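Local coordinates for protein alkaline serine protease AL20 (PDB 3CP7) that hydrolyses peptide bonds as a secreted, thermostable alkaline serine protease of the trypsin-like type, at residues Gly40-Phe51 with Leu76-Gly86; Met164-Trp173 with Gln183-Tyr191. All blocks are in the same frame, centred on the assembly; numbering follows the deposited sequence.

Contact 1: Gly40-Phe51 with Leu76-Gly86; sequences GHCLHDGNGGQF and LVTSAEWANRG. With FMT (formic acid), chain C.
The indole of Trp82 slots into the coil formed by Gly40 to Gly46. With CG anti to the backbone N (chi1 177°), CB swings the ring off helix 80-85 and onto the 3-10 turn 40-42. CG and CD1 lie against the backbone of Gly40, whose CA stands over the five-membered ring, 4.2 Å from its centroid, a CH-pi contact. A CB on that glycine would run into CG. NE1 then gives its proton to His44 O at 3.0 Å with an N-H...O angle of 174°; the oxygen lies in the ring plane, although the donor stands above the carbonyl plane. CE2 lies near His41 N and CA, on the face covered by the 3-10 turn. Beyond it CZ2 presses on His41 CB at 3.3 Å, and CH2 reaches the same carbon. The opposite face of the indole is lined by the CA atoms of Gly46 and Gly86.

Next along the helix, Ala83 CB sits 4.0 Å from the centroid of the His44 imidazole, directly over one face. Gln50 O lies over the other, and ND1 accepts from Gly46 N, which fixes the ring's rotation. Water links Gly48 N to Ala83 O. On strand 71-78, Leu76 CD2 packs on Leu43 CD2 at 3.9 Å, while Leu76 CB touches Phe51 CD2 at 3.7 Å; in both pairs the side chains run alongside each other, head to tail. The second subunit adjoins this region: Asn84 OD1 accepts from Leu76 N of that subunit.

His41 ND1 bonds to Asp91, and NE2 donates to O1 of a formic acid, probably from the crystallisation liquor, at 2.8 Å. This turn, tied by Cys42 to Cys23, matches the histidine-bearing turn of chymotrypsin-like proteases, with His41 probably the catalytic histidine of a Ser169-His41-Asp91 triad.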
loop_
_atom_site.group_PDB
_atom_site.type_symbol
_atom_site.label_atom_id
_atom_site.label_comp_id
_atom_site.label_asym_id
_atom_site.label_seq_id
_atom_site.Cartn_x
_atom_site.Cartn_y
_atom_site.Cartn_z
ATOM N N GLY A 40 -9.622 -1.341 6.418
ATOM C CA GLY A 40 -9.108 -0.241 5.604
ATOM C C GLY A 40 -9.719 1.089 5.998
ATOM O O GLY A 40 -9.008 2.089 6.106
ATOM N N HIS A 41 -11.030 1.119 6.242
ATOM C CA HIS A 41 -11.697 2.371 6.546
ATOM C C HIS A 41 -11.337 2.919 7.924
ATOM O O HIS A 41 -11.669 4.061 8.231
ATOM C CB HIS A 41 -13.213 2.262 6.331
ATOM C CG HIS A 41 -13.968 1.621 7.456
ATOM N ND1 HIS A 41 -14.408 0.311 7.423
ATOM C CD2 HIS A 41 -14.410 2.140 8.629
ATOM C CE1 HIS A 41 -15.071 0.050 8.540
ATOM N NE2 HIS A 41 -15.091 1.143 9.282
ATOM N N CYS A 42 -10.653 2.123 8.745
ATOM C CA CYS A 42 -10.164 2.595 10.045
ATOM C C CYS A 42 -8.826 3.313 9.931
ATOM O O CYS A 42 -8.341 3.878 10.919
ATOM C CB CYS A 42 -10.002 1.429 11.017
ATOM S SG CYS A 42 -11.565 0.640 11.496
ATOM N N LEU A 43 -8.216 3.298 8.748
ATOM C CA LEU A 43 -6.957 4.032 8.594
ATOM C C LEU A 43 -6.817 4.814 7.291
ATOM O O LEU A 43 -5.811 5.512 7.093
ATOM C CB LEU A 43 -5.732 3.137 8.859
ATOM C CG LEU A 43 -5.596 1.793 8.143
ATOM C CD1 LEU A 43 -5.378 2.008 6.637
ATOM C CD2 LEU A 43 -4.447 1.001 8.763
ATOM N N HIS A 44 -7.830 4.746 6.427
ATOM C CA HIS A 44 -7.810 5.493 5.175
ATOM C C HIS A 44 -9.230 5.811 4.728
ATOM O O HIS A 44 -10.118 4.960 4.837
ATOM C CB HIS A 44 -7.051 4.724 4.084
ATOM C CG HIS A 44 -6.769 5.542 2.864
ATOM N ND1 HIS A 44 -7.730 5.814 1.917
ATOM C CD2 HIS A 44 -5.645 6.177 2.456
ATOM C CE1 HIS A 44 -7.205 6.567 0.964
ATOM N NE2 HIS A 44 -5.943 6.811 1.273
ATOM N N ASP A 45 -9.432 7.024 4.207
ATOM C CA ASP A 45 -10.763 7.510 3.820
ATOM C C ASP A 45 -11.435 6.692 2.715
ATOM O O ASP A 45 -12.667 6.650 2.628
ATOM C CB ASP A 45 -10.692 8.964 3.308
ATOM C CG ASP A 45 -10.253 9.977 4.365
ATOM O OD1 ASP A 45 -10.453 9.764 5.584
ATOM O OD2 ASP A 45 -9.725 11.031 3.946
ATOM N N GLY A 46 -10.628 6.076 1.855
ATOM C CA GLY A 46 -11.149 5.480 0.629
ATOM C C GLY A 46 -11.077 6.466 -0.523
ATOM O O GLY A 46 -10.305 7.431 -0.474
ATOM N N ASN A 47 -11.898 6.240 -1.546
ATOM C CA ASN A 47 -11.755 6.952 -2.827
ATOM C C ASN A 47 -11.581 8.474 -2.707
ATOM O O ASN A 47 -12.458 9.169 -2.186
ATOM C CB ASN A 47 -12.902 6.601 -3.788
ATOM C CG ASN A 47 -12.574 6.938 -5.242
ATOM O OD1 ASN A 47 -11.547 7.553 -5.538
ATOM N ND2 ASN A 47 -13.450 6.529 -6.155
ATOM N N GLY A 48 -10.434 8.967 -3.181
ATOM C CA GLY A 48 -10.126 10.397 -3.210
ATOM C C GLY A 48 -9.751 11.025 -1.878
ATOM O O GLY A 48 -9.545 12.238 -1.798
ATOM N N GLY A 49 -9.657 10.205 -0.834
ATOM C CA GLY A 49 -9.334 10.688 0.504
ATOM C C GLY A 49 -7.881 10.487 0.889
ATOM O O GLY A 49 -7.031 10.275 0.032
ATOM N N GLN A 50 -7.601 10.566 2.186
ATOM C CA GLN A 50 -6.231 10.458 2.699
ATOM C C GLN A 50 -6.150 9.526 3.907
ATOM O O GLN A 50 -7.157 8.961 4.320
ATOM C CB GLN A 50 -5.681 11.838 3.046
ATOM C CG GLN A 50 -6.454 12.578 4.134
ATOM C CD GLN A 50 -5.996 14.023 4.318
ATOM O OE1 GLN A 50 -5.003 14.455 3.732
ATOM N NE2 GLN A 50 -6.719 14.772 5.147
ATOM N N PHE A 51 -4.949 9.360 4.459
ATOM C CA PHE A 51 -4.774 8.498 5.628
ATOM C C PHE A 51 -5.316 9.138 6.902
ATOM O O PHE A 51 -5.348 10.367 7.033
ATOM C CB PHE A 51 -3.299 8.113 5.823
ATOM C CG PHE A 51 -2.787 7.156 4.790
ATOM C CD1 PHE A 51 -2.301 7.618 3.566
ATOM C CD2 PHE A 51 -2.823 5.793 5.023
ATOM C CE1 PHE A 51 -1.830 6.732 2.596
ATOM C CE2 PHE A 51 -2.355 4.892 4.071
ATOM C CZ PHE A 51 -1.850 5.360 2.853
ATOM N N LEU A 76 0.753 3.109 8.192
ATOM C CA LEU A 76 -0.577 2.612 7.868
ATOM C C LEU A 76 -0.499 1.960 6.498
ATOM O O LEU A 76 -0.006 2.578 5.537
ATOM C CB LEU A 76 -1.581 3.760 7.878
ATOM C CG LEU A 76 -1.596 4.557 9.191
ATOM C CD1 LEU A 76 -2.440 5.817 9.066
ATOM C CD2 LEU A 76 -2.081 3.684 10.341
ATOM N N VAL A 77 -0.939 0.703 6.422
ATOM C CA VAL A 77 -0.823 -0.108 5.203
ATOM C C VAL A 77 -2.216 -0.530 4.754
ATOM O O VAL A 77 -2.789 -1.517 5.246
ATOM C CB VAL A 77 0.089 -1.342 5.407
ATOM C CG1 VAL A 77 0.331 -2.060 4.079
ATOM C CG2 VAL A 77 1.438 -0.936 6.050
ATOM N N THR A 78 -2.769 0.252 3.838
ATOM C CA THR A 78 -4.100 0.021 3.307
ATOM C C THR A 78 -4.066 -0.894 2.077
ATOM O O THR A 78 -3.082 -0.906 1.342
ATOM C CB THR A 78 -4.760 1.381 2.950
ATOM O OG1 THR A 78 -6.061 1.152 2.413
ATOM C CG2 THR A 78 -3.924 2.186 1.942
ATOM N N SER A 79 -5.136 -1.658 1.849
ATOM C CA SER A 79 -5.264 -2.362 0.584
ATOM C C SER A 79 -5.366 -1.331 -0.538
ATOM O O SER A 79 -5.839 -0.203 -0.316
ATOM C CB SER A 79 -6.497 -3.257 0.575
ATOM O OG SER A 79 -7.656 -2.473 0.394
ATOM N N ALA A 80 -4.909 -1.709 -1.734
ATOM C CA ALA A 80 -4.968 -0.815 -2.883
ATOM C C ALA A 80 -6.396 -0.539 -3.285
ATOM O O ALA A 80 -6.729 0.588 -3.640
ATOM C CB ALA A 80 -4.224 -1.410 -4.039
ATOM N N GLU A 81 -7.236 -1.564 -3.252
ATOM C CA GLU A 81 -8.605 -1.397 -3.739
ATOM C C GLU A 81 -9.429 -0.541 -2.783
ATOM O O GLU A 81 -10.288 0.229 -3.226
ATOM C CB GLU A 81 -9.272 -2.752 -3.941
ATOM C CG GLU A 81 -8.547 -3.676 -4.923
ATOM C CD GLU A 81 -7.483 -4.562 -4.276
ATOM O OE1 GLU A 81 -7.059 -5.546 -4.938
ATOM O OE2 GLU A 81 -7.067 -4.296 -3.132
ATOM N N TRP A 82 -9.184 -0.669 -1.482
ATOM C CA TRP A 82 -9.841 0.229 -0.536
ATOM C C TRP A 82 -9.393 1.684 -0.752
ATOM O O TRP A 82 -10.221 2.586 -0.921
ATOM C CB TRP A 82 -9.639 -0.184 0.937
ATOM C CG TRP A 82 -10.297 0.835 1.784
ATOM C CD1 TRP A 82 -9.706 1.888 2.439
ATOM C CD2 TRP A 82 -11.701 0.999 1.938
ATOM N NE1 TRP A 82 -10.671 2.676 3.027
ATOM C CE2 TRP A 82 -11.907 2.158 2.723
ATOM C CE3 TRP A 82 -12.817 0.265 1.497
ATOM C CZ2 TRP A 82 -13.187 2.598 3.075
ATOM C CZ3 TRP A 82 -14.091 0.697 1.857
ATOM C CH2 TRP A 82 -14.261 1.857 2.634
ATOM N N ALA A 83 -8.083 1.911 -0.742
ATOM C CA ALA A 83 -7.556 3.282 -0.850
ATOM C C ALA A 83 -7.979 3.991 -2.123
ATOM O O ALA A 83 -8.244 5.196 -2.103
ATOM C CB ALA A 83 -6.036 3.276 -0.759
ATOM N N ASN A 84 -8.017 3.248 -3.220
ATOM C CA ASN A 84 -8.238 3.839 -4.519
ATOM C C ASN A 84 -9.717 3.937 -4.884
ATOM O O ASN A 84 -10.108 4.838 -5.627
ATOM C CB ASN A 84 -7.437 3.096 -5.601
ATOM C CG ASN A 84 -5.931 3.408 -5.547
ATOM O OD1 ASN A 84 -5.468 4.314 -6.233
ATOM N ND2 ASN A 84 -5.163 2.641 -4.750
ATOM N N ARG A 85 -10.546 3.018 -4.383
ATOM C CA ARG A 85 -11.919 2.901 -4.873
ATOM C C ARG A 85 -12.978 2.676 -3.768
ATOM O O ARG A 85 -14.175 2.634 -4.057
ATOM C CB ARG A 85 -11.991 1.790 -5.950
ATOM C CG ARG A 85 -10.870 1.874 -7.034
ATOM C CD ARG A 85 -10.961 0.830 -8.156
ATOM N NE ARG A 85 -10.637 -0.540 -7.747
ATOM C CZ ARG A 85 -11.542 -1.417 -7.312
ATOM N NH1 ARG A 85 -11.180 -2.648 -6.976
ATOM N NH2 ARG A 85 -12.814 -1.056 -7.211
ATOM N N GLY A 86 -12.555 2.530 -2.513
ATOM C CA GLY A 86 -13.491 2.214 -1.428
ATOM C C GLY A 86 -14.155 0.861 -1.626
ATOM O O GLY A 86 -15.323 0.673 -1.269
HETATM C C FMT C . -16.454 2.211 12.763
HETATM O O1 FMT C . -16.137 2.379 11.573
HETATM O O2 FMT C . -16.943 1.160 13.182
HETATM O O HOH W 1 -8.126 7.648 -3.417
#

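Contact 2: Met164-Trp173 with Gln183-Tyr191; sequences MTGGSSGGPW and QNSTNSYGY. With FMT (formic acid), chain C.
Asn187 meets segment 168-173 through four hydrogen bonds, two from its backbone and two from its side chain. Its carbonyl O accepts from Gly170 N at 2.8 Å, in the carbonyl plane and on a lone pair, with an almost straight N-H...O angle of 177°. Its own N donates to Gly171 O. The side chain, with CG anti to the carbonyl carbon (chi1 -61°), turns back into the segment: ND2 gives a proton to Ser168 O at 2.9 Å, and OD1 takes one from Trp173 NE1 at 2.7 Å, a bond bent to 137°. Ser168 O is gripped twice, since Gly171 N reaches it from the opposite face of its plane. A phenylalanine in place of Trp173 would probably leave the buried OD1 without this donor and the amide freer to turn.

The loop's sequence, Gly-Gly-Ser-Ser-Gly-Gly-Pro, leading into strand 172-175, which forms a beta hairpin with strand 183-191, matches the nucleophile loop of the trypsin-like fold. Gly167 N, at 2.7 Å, and weakly Ser169 N meet O2 of the formic acid, probably a crystallisation component, from positions consistent with the oxyanion hole of the family, while Ser169 OG, probably the nucleophile, gives O2 a separate bond of 2.7 Å.

Farther along, two residues, Asn184 and Ser185, stand opposite the single Trp173, a classic beta bulge, with Asn184 N donating to Trp173 O and Trp173 N to Ser185 O. Gln183 NE2 reaches Ser185 O at 3.1 Å from the opposite face of that carbonyl's plane to Trp173 N, and water joins the same NE2 to Gly170 O. Gln183 OE1 is met by Asn26. Ser185 CB lies over one face of the indole, 3.7 Å from Trp173 CE3, while its OG bonds to Pro201 O.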
loop_
_atom_site.group_PDB
_atom_site.type_symbol
_atom_site.label_atom_id
_atom_site.label_comp_id
_atom_site.label_asym_id
_atom_site.label_seq_id
_atom_site.Cartn_x
_atom_site.Cartn_y
_atom_site.Cartn_z
ATOM N N MET A 164 -23.029 -5.776 17.048
ATOM C CA MET A 164 -22.074 -4.711 17.366
ATOM C C MET A 164 -22.224 -3.502 16.445
ATOM O O MET A 164 -22.526 -3.652 15.261
ATOM C CB MET A 164 -20.627 -5.219 17.345
ATOM C CG MET A 164 -20.318 -6.181 18.484
ATOM S SD MET A 164 -18.551 -6.507 18.717
ATOM C CE MET A 164 -18.168 -7.557 17.304
ATOM N N THR A 165 -21.972 -2.325 17.019
ATOM C CA THR A 165 -22.230 -1.026 16.399
ATOM C C THR A 165 -20.918 -0.332 16.009
ATOM O O THR A 165 -19.833 -0.888 16.204
ATOM C CB THR A 165 -23.028 -0.110 17.380
ATOM O OG1 THR A 165 -22.278 0.038 18.598
ATOM C CG2 THR A 165 -24.406 -0.686 17.690
ATOM N N GLY A 166 -21.012 0.886 15.480
ATOM C CA GLY A 166 -19.839 1.669 15.081
ATOM C C GLY A 166 -18.810 1.691 16.198
ATOM O O GLY A 166 -19.167 1.833 17.365
ATOM N N GLY A 167 -17.539 1.532 15.823
ATOM C CA GLY A 167 -16.426 1.392 16.760
ATOM C C GLY A 167 -15.893 -0.028 16.723
ATOM O O GLY A 167 -14.718 -0.264 17.042
ATOM N N SER A 168 -16.751 -0.979 16.364
ATOM C CA SER A 168 -16.342 -2.382 16.268
ATOM C C SER A 168 -15.556 -2.672 14.988
ATOM O O SER A 168 -14.869 -3.700 14.901
ATOM C CB SER A 168 -17.544 -3.337 16.396
ATOM O OG SER A 168 -18.469 -3.147 15.330
ATOM N N SER A 169 -15.648 -1.786 13.998
ATOM C CA SER A 169 -14.936 -2.010 12.743
ATOM C C SER A 169 -13.467 -2.223 13.004
ATOM O O SER A 169 -12.875 -1.565 13.866
ATOM C CB SER A 169 -15.075 -0.821 11.810
ATOM O OG SER A 169 -16.398 -0.695 11.323
ATOM N N GLY A 170 -12.878 -3.118 12.222
ATOM C CA GLY A 170 -11.472 -3.446 12.363
ATOM C C GLY A 170 -11.226 -4.564 13.347
ATOM O O GLY A 170 -10.138 -5.127 13.362
ATOM N N GLY A 171 -12.220 -4.878 14.175
ATOM C CA GLY A 171 -12.085 -5.975 15.140
ATOM C C GLY A 171 -11.935 -7.313 14.444
ATOM O O GLY A 171 -12.391 -7.490 13.322
ATOM N N PRO A 172 -11.248 -8.259 15.088
ATOM C CA PRO A 172 -10.907 -9.519 14.435
ATOM C C PRO A 172 -12.056 -10.518 14.345
ATOM O O PRO A 172 -12.891 -10.601 15.258
ATOM C CB PRO A 172 -9.813 -10.090 15.340
ATOM C CG PRO A 172 -10.164 -9.549 16.702
ATOM C CD PRO A 172 -10.675 -8.154 16.445
ATOM N N TRP A 173 -12.081 -11.271 13.247
ATOM C CA TRP A 173 -12.862 -12.508 13.169
ATOM C C TRP A 173 -11.893 -13.663 13.339
ATOM O O TRP A 173 -10.956 -13.811 12.557
ATOM C CB TRP A 173 -13.505 -12.659 11.800
ATOM C CG TRP A 173 -14.660 -11.764 11.499
ATOM C CD1 TRP A 173 -14.935 -10.526 12.041
ATOM C CD2 TRP A 173 -15.677 -12.013 10.521
ATOM N NE1 TRP A 173 -16.096 -10.020 11.482
ATOM C CE2 TRP A 173 -16.553 -10.902 10.536
ATOM C CE3 TRP A 173 -15.936 -13.077 9.637
ATOM C CZ2 TRP A 173 -17.675 -10.828 9.703
ATOM C CZ3 TRP A 173 -17.044 -12.996 8.804
ATOM C CH2 TRP A 173 -17.898 -11.881 8.840
ATOM N N GLN A 183 -6.916 -15.535 13.002
ATOM C CA GLN A 183 -7.702 -14.449 12.436
ATOM C C GLN A 183 -7.901 -14.669 10.947
ATOM O O GLN A 183 -6.958 -15.000 10.228
ATOM C CB GLN A 183 -7.027 -13.099 12.683
ATOM C CG GLN A 183 -7.840 -11.956 12.083
ATOM C CD GLN A 183 -7.473 -10.599 12.610
ATOM O OE1 GLN A 183 -6.573 -10.452 13.449
ATOM N NE2 GLN A 183 -8.182 -9.584 12.135
ATOM N N ASN A 184 -9.132 -14.480 10.481
ATOM C CA ASN A 184 -9.441 -14.758 9.093
ATOM C C ASN A 184 -10.414 -13.763 8.438
ATOM O O ASN A 184 -10.854 -13.965 7.304
ATOM C CB ASN A 184 -9.915 -16.204 8.963
ATOM C CG ASN A 184 -10.084 -16.651 7.526
ATOM O OD1 ASN A 184 -9.131 -16.636 6.716
ATOM N ND2 ASN A 184 -11.290 -17.100 7.202
ATOM N N SER A 185 -10.725 -12.686 9.158
ATOM C CA SER A 185 -11.389 -11.519 8.572
ATOM C C SER A 185 -11.373 -10.410 9.612
ATOM O O SER A 185 -10.689 -10.512 10.654
ATOM C CB SER A 185 -12.816 -11.828 8.074
ATOM O OG SER A 185 -13.333 -10.726 7.336
ATOM N N THR A 186 -12.131 -9.362 9.324
ATOM C CA THR A 186 -12.187 -8.194 10.157
ATOM C C THR A 186 -13.632 -7.657 10.072
ATOM O O THR A 186 -14.292 -7.824 9.029
ATOM C CB THR A 186 -11.089 -7.296 9.544
ATOM O OG1 THR A 186 -9.869 -7.220 10.317
ATOM C CG2 THR A 186 -11.521 -6.147 8.595
ATOM N N ASN A 187 -14.141 -7.067 11.156
ATOM C CA ASN A 187 -15.428 -6.365 11.079
ATOM C C ASN A 187 -15.313 -5.208 10.110
ATOM O O ASN A 187 -14.459 -4.346 10.296
ATOM C CB ASN A 187 -15.846 -5.793 12.436
ATOM C CG ASN A 187 -16.023 -6.864 13.503
ATOM O OD1 ASN A 187 -16.524 -7.963 13.234
ATOM N ND2 ASN A 187 -15.604 -6.545 14.729
ATOM N N SER A 188 -16.176 -5.159 9.099
ATOM C CA SER A 188 -16.085 -4.102 8.099
ATOM C C SER A 188 -17.322 -3.205 7.964
ATOM O O SER A 188 -17.194 -1.978 8.030
ATOM C CB SER A 188 -15.679 -4.691 6.745
ATOM O OG SER A 188 -15.868 -3.765 5.687
ATOM N N TYR A 189 -18.505 -3.792 7.789
ATOM C CA TYR A 189 -19.683 -2.981 7.530
ATOM C C TYR A 189 -20.957 -3.770 7.735
ATOM O O TYR A 189 -20.930 -4.996 7.834
ATOM C CB TYR A 189 -19.633 -2.427 6.091
ATOM C CG TYR A 189 -19.880 -3.464 5.022
ATOM C CD1 TYR A 189 -18.829 -4.179 4.454
ATOM C CD2 TYR A 189 -21.173 -3.719 4.560
ATOM C CE1 TYR A 189 -19.054 -5.140 3.468
ATOM C CE2 TYR A 189 -21.418 -4.676 3.590
ATOM C CZ TYR A 189 -20.351 -5.373 3.028
ATOM O OH TYR A 189 -20.560 -6.336 2.057
ATOM N N GLY A 190 -22.074 -3.044 7.815
ATOM C CA GLY A 190 -23.397 -3.653 7.665
ATOM C C GLY A 190 -24.161 -2.948 6.560
ATOM O O GLY A 190 -23.661 -1.986 5.950
ATOM N N TYR A 191 -25.372 -3.440 6.297
ATOM C CA TYR A 191 -26.288 -2.759 5.395
ATOM C C TYR A 191 -27.423 -2.143 6.186
ATOM O O TYR A 191 -27.914 -2.737 7.145
ATOM C CB TYR A 191 -26.881 -3.736 4.381
ATOM C CG TYR A 191 -25.886 -4.322 3.415
ATOM C CD1 TYR A 191 -25.277 -3.541 2.444
ATOM C CD2 TYR A 191 -25.595 -5.685 3.444
ATOM C CE1 TYR A 191 -24.359 -4.096 1.542
ATOM C CE2 TYR A 191 -24.686 -6.250 2.550
ATOM C CZ TYR A 191 -24.062 -5.445 1.605
ATOM O OH TYR A 191 -23.160 -5.985 0.710
HETATM C C FMT C . -16.454 2.211 12.763
HETATM O O1 FMT C . -16.137 2.379 11.573
HETATM O O2 FMT C . -16.943 1.160 13.182
HETATM O O HOH W 2 -8.361 -7.115 13.704
#

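Contact 2 is the deeper of the two, its centre about 7 Å from the chain centre against about 14 Å for contact 1, which is partly exposed and borders the second subunit. They share no strand: 76-78 lies in the barrel strand 71-78, which helix 80-85 follows, and 172-173 and 183-186 lie in the other sheet. Their chemistry differs accordingly. In contact 1 a single direct hydrogen bond crosses amid ring and aliphatic packing, whereas contact 2 has six, most involving the backbone. Their centres lie about 16 Å apart, yet His41 NE2 comes within 3.0 Å of Ser169 OG, and one formic acid bonds to both 40-51 and 164-173, consistent with an active site between the sheets.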